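Local atomic coordinates of centrosomal protein of 192 kDa (Homo sapiens, PDB entry 6FVI), a protein that acts as a centrosomal scaffold that activates AURKA and PLK1 and is required for mitotic centrosome maturation and bipolar spindle assembly. Residues L60-V65 and V74-Y79. Numbering follows the deposited sequence.
Sequences LAPPYV and VFRATY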
ATOM      1  N   LEU A  60       0.314   1.511   8.526  0.70 11.51           N
ATOM      2  CA  LEU A  60      -0.661   2.180   9.372  0.70 13.50           C
ATOM      3  C   LEU A  60      -0.713   1.651  10.796  0.70 12.22           C
ATOM      4  O   LEU A  60      -1.153   2.343  11.698  0.70 14.88           O
ATOM      5  CB  LEU A  60      -2.007   2.220   8.665  0.70 19.23           C
ATOM      6  CG  LEU A  60      -1.878   2.945   7.301  0.70 21.14           C
ATOM      7  CD1 LEU A  60      -3.221   2.911   6.605  0.70 25.72           C
ATOM      8  CD2 LEU A  60      -1.320   4.369   7.399  0.70 24.94           C
ATOM      9  N   ALA A  61      -0.273   0.412  10.968  1.00 10.95           N
ATOM     10  CA  ALA A  61      -0.165  -0.254  12.273  1.00 10.70           C
ATOM     11  C   ALA A  61       0.655  -1.501  12.012  1.00  9.98           C
ATOM     12  O   ALA A  61       0.806  -1.915  10.854  1.00  9.60           O
ATOM     13  CB  ALA A  61      -1.526  -0.628  12.809  1.00 12.42           C
ATOM     14  N   PRO A  62       1.130  -2.152  13.070  1.00 10.80           N
ATOM     15  CA  PRO A  62       1.917  -3.375  12.873  1.00 10.41           C
ATOM     16  C   PRO A  62       1.082  -4.461  12.207  1.00  8.76           C
ATOM     17  O   PRO A  62      -0.142  -4.407  12.200  1.00  9.08           O
ATOM     18  CB  PRO A  62       2.325  -3.772  14.298  1.00 12.46           C
ATOM     19  CG  PRO A  62       2.365  -2.457  15.015  1.00 16.45           C
ATOM     20  CD  PRO A  62       1.162  -1.726  14.479  1.00 14.55           C
ATOM     21  N   PRO A  63       1.725  -5.480  11.669  1.00  7.87           N
ATOM     22  CA  PRO A  63       0.946  -6.573  11.080  1.00  7.15           C
ATOM     23  C   PRO A  63      -0.012  -7.169  12.072  1.00  6.67           C
ATOM     24  O   PRO A  63       0.320  -7.299  13.258  1.00  7.90           O
ATOM     25  CB  PRO A  63       2.029  -7.602  10.697  1.00  8.00           C
ATOM     26  CG  PRO A  63       3.303  -6.821  10.624  1.00  9.94           C
ATOM     27  CD  PRO A  63       3.170  -5.778  11.664  1.00  9.09           C
ATOM     28  N   TYR A  64      -1.167  -7.565  11.585  1.00  6.43           N
ATOM     29  CA  TYR A  64      -2.126  -8.301  12.366  1.00  6.56           C
ATOM     30  C   TYR A  64      -2.162  -9.726  11.879  1.00  6.50           C
ATOM     31  O   TYR A  64      -2.045 -10.000  10.673  1.00  7.25           O
ATOM     32  CB  TYR A  64      -3.521  -7.627  12.364  1.00  7.46           C
ATOM     33  CG  TYR A  64      -4.175  -7.478  11.021  1.00  7.65           C
ATOM     34  CD1 TYR A  64      -3.861  -6.404  10.184  1.00  7.82           C
ATOM     35  CD2 TYR A  64      -5.126  -8.371  10.580  1.00  8.24           C
ATOM     36  CE1 TYR A  64      -4.479  -6.246   8.963  1.00  8.25           C
ATOM     37  CE2 TYR A  64      -5.750  -8.237   9.362  1.00  8.69           C
ATOM     38  CZ  TYR A  64      -5.427  -7.148   8.555  1.00  8.68           C
ATOM     39  OH  TYR A  64      -6.024  -6.982   7.330  1.00 10.17           O
ATOM     40  N   VAL A  65      -2.261 -10.675  12.821  1.00  6.42           N
ATOM     41  CA  VAL A  65      -1.972 -12.061  12.531  1.00  6.66           C
ATOM     42  C   VAL A  65      -3.015 -12.953  13.179  1.00  7.32           C
ATOM     43  O   VAL A  65      -3.295 -12.840  14.378  1.00  7.85           O
ATOM     44  CB  VAL A  65      -0.567 -12.450  13.015  1.00  7.42           C
ATOM     45  CG1 VAL A  65      -0.157 -13.784  12.412  1.00  8.36           C
ATOM     46  CG2 VAL A  65       0.437 -11.364  12.660  1.00  8.04           C
ATOM     47  N   VAL A  74      -6.968 -12.344  17.022  1.00  7.90           N
ATOM     48  CA  VAL A  74      -6.009 -11.711  16.132  1.00  7.50           C
ATOM     49  C   VAL A  74      -5.028 -10.918  16.981  1.00  7.53           C
ATOM     50  O   VAL A  74      -5.418 -10.129  17.848  1.00  9.59           O
ATOM     51  CB  VAL A  74      -6.739 -10.822  15.128  1.00  7.86           C
ATOM     52  CG1 VAL A  74      -5.759 -10.070  14.253  1.00  9.00           C
ATOM     53  CG2 VAL A  74      -7.639 -11.648  14.244  1.00  9.79           C
ATOM     54  N   PHE A  75      -3.732 -11.141  16.734  1.00  6.76           N
ATOM     55  CA  PHE A  75      -2.662 -10.477  17.467  1.00  7.28           C
ATOM     56  C   PHE A  75      -1.976  -9.446  16.582  1.00  7.05           C
ATOM     57  O   PHE A  75      -2.180  -9.414  15.372  1.00  8.09           O
ATOM     58  CB  PHE A  75      -1.643 -11.499  17.942  1.00  8.00           C
ATOM     59  CG  PHE A  75      -2.232 -12.529  18.854  1.00  8.95           C
ATOM     60  CD1 PHE A  75      -2.847 -12.200  20.050  1.00 12.81           C
ATOM     61  CD2 PHE A  75      -2.241 -13.819  18.481  1.00 13.30           C
ATOM     62  CE1 PHE A  75      -3.410 -13.170  20.851  1.00 13.40           C
ATOM     63  CE2 PHE A  75      -2.777 -14.800  19.283  1.00 15.44           C
ATOM     64  CZ  PHE A  75      -3.366 -14.456  20.458  1.00 13.05           C
ATOM     65  N   ARG A  76      -1.172  -8.597  17.207  1.00  7.40           N
ATOM     66  CA  ARG A  76      -0.237  -7.749  16.474  1.00  7.54           C
ATOM     67  C   ARG A  76       1.156  -8.342  16.551  1.00  7.85           C
ATOM     68  O   ARG A  76       1.629  -8.711  17.640  1.00  9.05           O
ATOM     69  CB  ARG A  76      -0.199  -6.343  17.043  1.00  9.22           C
ATOM     70  CG  ARG A  76      -1.432  -5.518  16.832  1.00  9.92           C
ATOM     71  CD  ARG A  76      -1.590  -4.992  15.424  1.00 10.20           C
ATOM     72  NE  ARG A  76      -2.716  -4.058  15.365  1.00 10.81           N
ATOM     73  CZ  ARG A  76      -3.282  -3.628  14.255  1.00  9.99           C
ATOM     74  NH1 ARG A  76      -2.816  -3.995  13.095  1.00  9.63           N
ATOM     75  NH2 ARG A  76      -4.324  -2.817  14.313  1.00 11.31           N
ATOM     76  N   ALA A  77       1.840  -8.437  15.416  1.00  7.67           N
ATOM     77  CA  ALA A  77       3.231  -8.872  15.446  1.00  7.94           C
ATOM     78  C   ALA A  77       4.085  -7.797  16.108  1.00  8.32           C
ATOM     79  O   ALA A  77       3.802  -6.600  15.999  1.00 10.07           O
ATOM     80  CB  ALA A  77       3.737  -9.146  14.052  1.00  8.22           C
ATOM     81  N   THR A  78       5.171  -8.230  16.741  1.00  8.78           N
ATOM     82  CA  THR A  78       6.110  -7.317  17.411  1.00  9.68           C
ATOM     83  C   THR A  78       7.317  -7.001  16.507  1.00 10.60           C
ATOM     84  O   THR A  78       8.283  -6.400  16.955  1.00 13.73           O
ATOM     85  CB  THR A  78       6.605  -7.927  18.715  1.00 10.64           C
ATOM     86  OG1 THR A  78       7.271  -9.151  18.392  1.00 10.78           O
ATOM     87  CG2 THR A  78       5.455  -8.168  19.670  1.00 11.71           C
ATOM     88  N   TYR A  79       7.247  -7.418  15.254  1.00  9.99           N
ATOM     89  CA  TYR A  79       8.314  -7.234  14.290  1.00 10.41           C
ATOM     90  C   TYR A  79       7.680  -6.953  12.930  1.00  9.51           C
ATOM     91  O   TYR A  79       6.497  -7.161  12.708  1.00  9.92           O
ATOM     92  CB  TYR A  79       9.207  -8.498  14.245  1.00 11.11           C
ATOM     93  CG  TYR A  79       8.475  -9.730  13.772  1.00  9.72           C
ATOM     94  CD1 TYR A  79       7.735 -10.523  14.647  1.00  9.46           C
ATOM     95  CD2 TYR A  79       8.488 -10.103  12.427  1.00 10.01           C
ATOM     96  CE1 TYR A  79       7.028 -11.643  14.184  1.00  9.52           C
ATOM     97  CE2 TYR A  79       7.807 -11.205  11.964  1.00  9.48           C
ATOM     98  CZ  TYR A  79       7.094 -11.980  12.846  1.00  9.24           C
ATOM     99  OH  TYR A  79       6.472 -13.084  12.368  1.00 10.50           O
TER
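Val-74 runs alongside Tyr-64, their side chains in the same direction. With CG1 of Val-74 anti to the backbone N (chi1 176°), this methyl lies 3.8 Å from Tyr-64 CB, close to the plane of the tyrosine ring, at its edge. Phe-75 pairs with Val-65 through two backbone hydrogen bonds: Val-65 N to Phe-75 O at 2.8 Å, and Phe-75 N to Val-65 O at 2.9 Å. The end of the Phe-75 side chain turns from segment 60-65, and the side chain touches Val-68 and Asp-69 in the connecting loop. Arg-76 and Tyr-64 form the next, non-hydrogen-bonded pair, on the other face of the sheet. This is the antiparallel hairpin of strands 53-66 and 75-76, at the surface of the seventh PapD-like (ASH) domain of Cep192. Strand 109-121 also pairs with strand 53-66, and Tyr-64 is hydrogen-bonded through its backbone to Ala-112. The Arg-76 chain bends at chi2 (-75°), which turns CD toward the proline carbonyls. NH1 then donates to Pro-62 O at 2.8 Å, nearly along the C=O axis, although the N-H...O angle is only 133°. Ala-61 CB lies over one face of the guanidinium, nearer its rim than its centre. The guanidinium stands almost perpendicular to the Tyr-64 ring, with NH1 3.8 Å from Tyr-64 CB. Ala-77 N donates to Pro-63 O at 2.9 Å. Ala-77 CB touches Pro-63 CB at 4.1 Å and Val-65 CG2 at 4.2 Å. An alanine in place of Pro-63 would probably leave a gap beside Ala-77 CB and Tyr-79 O, where CG and CD of the proline ring now pack. Tyr-79 turns one ring face to Ala-77 CB, while its OH is hydrogen-bonded to Arg-106 N and Tyr-111 OH.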